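Local structure of oligoribonuclease (Colwellia psychrerythraea, 6A4D) at residues E30-I34 against A163-K168. The protein probably degrades very short RNA oligonucleotides to mononucleotides as a 3'-to-5' exoribonuclease of the RNase H-like superfamily. The protein carries 1 engineered substitution. Numbering follows the deposited sequence.
Sequences EIAII and ALDAIK. Engineered in segment 163-168: Ala166 (natural residue Asp).
Ala32 packs by its methyl between two side chains of the helix: its CB lies 3.6 Å from CB of Ala163 and equally near CD1 of Ile167. The small residue admits close approach, Ala32 CA lying 5.6 Å from Leu164 CA, while the segment axes cross at -41°. Further along, Ile34 meets three side chains. With CG1 anti to the carbonyl carbon (chi1 -70°), its CD1 reaches CD2 of Leu164 at 3.7 Å and CG of Lys168 at 3.8 Å, crossing both chains at about a right angle, while CB of Ile34 lies 3.8 Å from CG2 of Ile167.

The polar element is Glu30, whose extended chain, with CG anti to the backbone N (chi1 -158°), sets its carboxylate against Ala163, OE1 of Glu30 lying 3.1 Å from CB of Ala163. Its OE2 forms a salt bridge with Arg77, whereas OE1 is buried without a modelled partner. Replacing Glu30 by an alanine would probably cost Arg77 this carboxylate and open a gap beside the Ala163 methyl.

The contact seats the start of helix 163-180 on one face of the mixed exonuclease sheet, where strand 28-36 runs between strands 42-50 and 11-18. Ile33 points to the other face, against helices 85-99 and 124-127, so helices pack on both faces, as in the alpha/beta/alpha fold of RNase H-like exonucleases.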
ATOM      1  N   GLU A  30      19.276  -3.706   0.098  1.00 39.31           N
ATOM      2  CA  GLU A  30      19.499  -2.998   1.360  1.00 40.60           C
ATOM      3  C   GLU A  30      18.217  -2.932   2.144  1.00 40.82           C
ATOM      4  O   GLU A  30      17.145  -2.844   1.550  1.00 41.00           O
ATOM      5  CB  GLU A  30      19.955  -1.561   1.089  1.00 41.00           C
ATOM      6  CG  GLU A  30      20.701  -0.895   2.235  1.00 43.75           C
ATOM      7  CD  GLU A  30      20.914   0.608   2.014  1.00 50.60           C
ATOM      8  OE1 GLU A  30      20.257   1.234   1.157  1.00 50.16           O
ATOM      9  OE2 GLU A  30      21.741   1.186   2.735  1.00 60.29           O
ATOM     10  N   ILE A  31      18.350  -2.950   3.465  1.00 39.08           N
ATOM     11  CA  ILE A  31      17.250  -2.709   4.365  1.00 44.84           C
ATOM     12  C   ILE A  31      17.690  -1.785   5.535  1.00 43.18           C
ATOM     13  O   ILE A  31      18.777  -1.908   6.087  1.00 43.38           O
ATOM     14  CB  ILE A  31      16.628  -4.062   4.842  1.00 47.40           C
ATOM     15  CG1 ILE A  31      15.446  -3.819   5.785  1.00 48.34           C
ATOM     16  CG2 ILE A  31      17.637  -4.988   5.529  1.00 46.90           C
ATOM     17  CD1 ILE A  31      14.580  -5.046   5.947  1.00 44.37           C
ATOM     18  N   ALA A  32      16.851  -0.818   5.852  1.00 42.25           N
ATOM     19  CA  ALA A  32      17.023   0.050   7.049  1.00 41.58           C
ATOM     20  C   ALA A  32      15.675   0.150   7.775  1.00 40.15           C
ATOM     21  O   ALA A  32      14.626   0.120   7.116  1.00 38.59           O
ATOM     22  CB  ALA A  32      17.525   1.429   6.641  1.00 37.04           C
ATOM     23  N   ILE A  33      15.705   0.201   9.105  1.00 35.19           N
ATOM     24  CA  ILE A  33      14.478   0.264   9.918  1.00 37.80           C
ATOM     25  C   ILE A  33      14.632   1.375  10.974  1.00 37.61           C
ATOM     26  O   ILE A  33      15.669   1.483  11.624  1.00 33.99           O
ATOM     27  CB  ILE A  33      14.159  -1.067  10.660  1.00 38.12           C
ATOM     28  CG1 ILE A  33      14.108  -2.277   9.721  1.00 36.35           C
ATOM     29  CG2 ILE A  33      12.857  -0.976  11.494  1.00 40.04           C
ATOM     30  CD1 ILE A  33      14.360  -3.577  10.467  1.00 36.01           C
ATOM     31  N   ILE A  34      13.594   2.186  11.158  1.00 42.27           N
ATOM     32  CA  ILE A  34      13.529   3.133  12.282  1.00 39.96           C
ATOM     33  C   ILE A  34      12.219   2.905  13.014  1.00 41.76           C
ATOM     34  O   ILE A  34      11.179   2.684  12.417  1.00 41.20           O
ATOM     35  CB  ILE A  34      13.683   4.572  11.778  1.00 42.55           C
ATOM     36  CG1 ILE A  34      15.123   4.751  11.326  1.00 40.41           C
ATOM     37  CG2 ILE A  34      13.280   5.587  12.851  1.00 46.78           C
ATOM     38  CD1 ILE A  34      15.536   6.140  10.924  1.00 45.40           C
ATOM     39  N   ALA A 163      19.618   4.405   2.815  1.00 84.77           N
ATOM     40  CA  ALA A 163      18.272   3.936   3.112  1.00 71.86           C
ATOM     41  C   ALA A 163      17.804   4.595   4.412  1.00 69.89           C
ATOM     42  O   ALA A 163      16.623   4.940   4.496  1.00 63.36           O
ATOM     43  CB  ALA A 163      18.189   2.419   3.197  1.00 69.72           C
ATOM     44  N   LEU A 164      18.708   4.808   5.388  1.00 58.60           N
ATOM     45  CA  LEU A 164      18.326   5.467   6.644  1.00 59.31           C
ATOM     46  C   LEU A 164      17.812   6.874   6.430  1.00 61.12           C
ATOM     47  O   LEU A 164      16.911   7.320   7.155  1.00 56.58           O
ATOM     48  CB  LEU A 164      19.458   5.561   7.661  1.00 59.46           C
ATOM     49  CG  LEU A 164      19.621   4.522   8.774  1.00 66.03           C
ATOM     50  CD1 LEU A 164      20.666   5.022   9.765  1.00 73.76           C
ATOM     51  CD2 LEU A 164      18.374   4.188   9.559  1.00 66.26           C
ATOM     52  N   ASP A 165      18.400   7.570   5.465  1.00 55.83           N
ATOM     53  CA  ASP A 165      18.047   8.953   5.204  1.00 60.63           C
ATOM     54  C   ASP A 165      16.815   9.047   4.331  1.00 52.90           C
ATOM     55  O   ASP A 165      16.127  10.027   4.399  1.00 54.48           O
ATOM     56  CB  ASP A 165      19.216   9.740   4.582  1.00 70.38           C
ATOM     57  CG  ASP A 165      20.150  10.311   5.635  1.00 74.20           C
ATOM     58  OD1 ASP A 165      19.926  11.449   6.103  1.00 78.98           O
ATOM     59  OD2 ASP A 165      21.102   9.619   6.018  1.00 80.45           O
ATOM     60  N   ALA A 166      16.554   8.063   3.480  1.00 48.39           N
ATOM     61  CA  ALA A 166      15.259   8.000   2.855  1.00 50.74           C
ATOM     62  C   ALA A 166      14.128   7.898   3.937  1.00 49.53           C
ATOM     63  O   ALA A 166      13.145   8.604   3.838  1.00 49.87           O
ATOM     64  CB  ALA A 166      15.209   6.857   1.872  1.00 55.54           C
ATOM     65  N   ILE A 167      14.311   7.062   4.968  1.00 44.00           N
ATOM     66  CA  ILE A 167      13.337   6.848   6.031  1.00 42.90           C
ATOM     67  C   ILE A 167      13.136   8.116   6.839  1.00 45.16           C
ATOM     68  O   ILE A 167      12.001   8.444   7.163  1.00 38.80           O
ATOM     69  CB  ILE A 167      13.760   5.757   7.051  1.00 45.18           C
ATOM     70  CG1 ILE A 167      13.858   4.379   6.395  1.00 50.29           C
ATOM     71  CG2 ILE A 167      12.765   5.668   8.213  1.00 44.16           C
ATOM     72  CD1 ILE A 167      14.569   3.337   7.245  1.00 48.90           C
ATOM     73  N   LYS A 168      14.230   8.804   7.198  1.00 44.61           N
ATOM     74  CA  LYS A 168      14.142  10.014   8.017  1.00 44.56           C
ATOM     75  C   LYS A 168      13.439  11.069   7.241  1.00 41.12           C
ATOM     76  O   LYS A 168      12.638  11.839   7.806  1.00 41.14           O
ATOM     77  CB  LYS A 168      15.498  10.517   8.429  1.00 53.97           C
ATOM     78  CG  LYS A 168      16.205   9.584   9.404  1.00 63.71           C
ATOM     79  CD  LYS A 168      17.720   9.695   9.255  1.00 71.08           C
ATOM     80  CE  LYS A 168      18.455   9.211  10.492  1.00 65.22           C
ATOM     81  NZ  LYS A 168      19.904   9.199  10.193  1.00 69.76           N
TER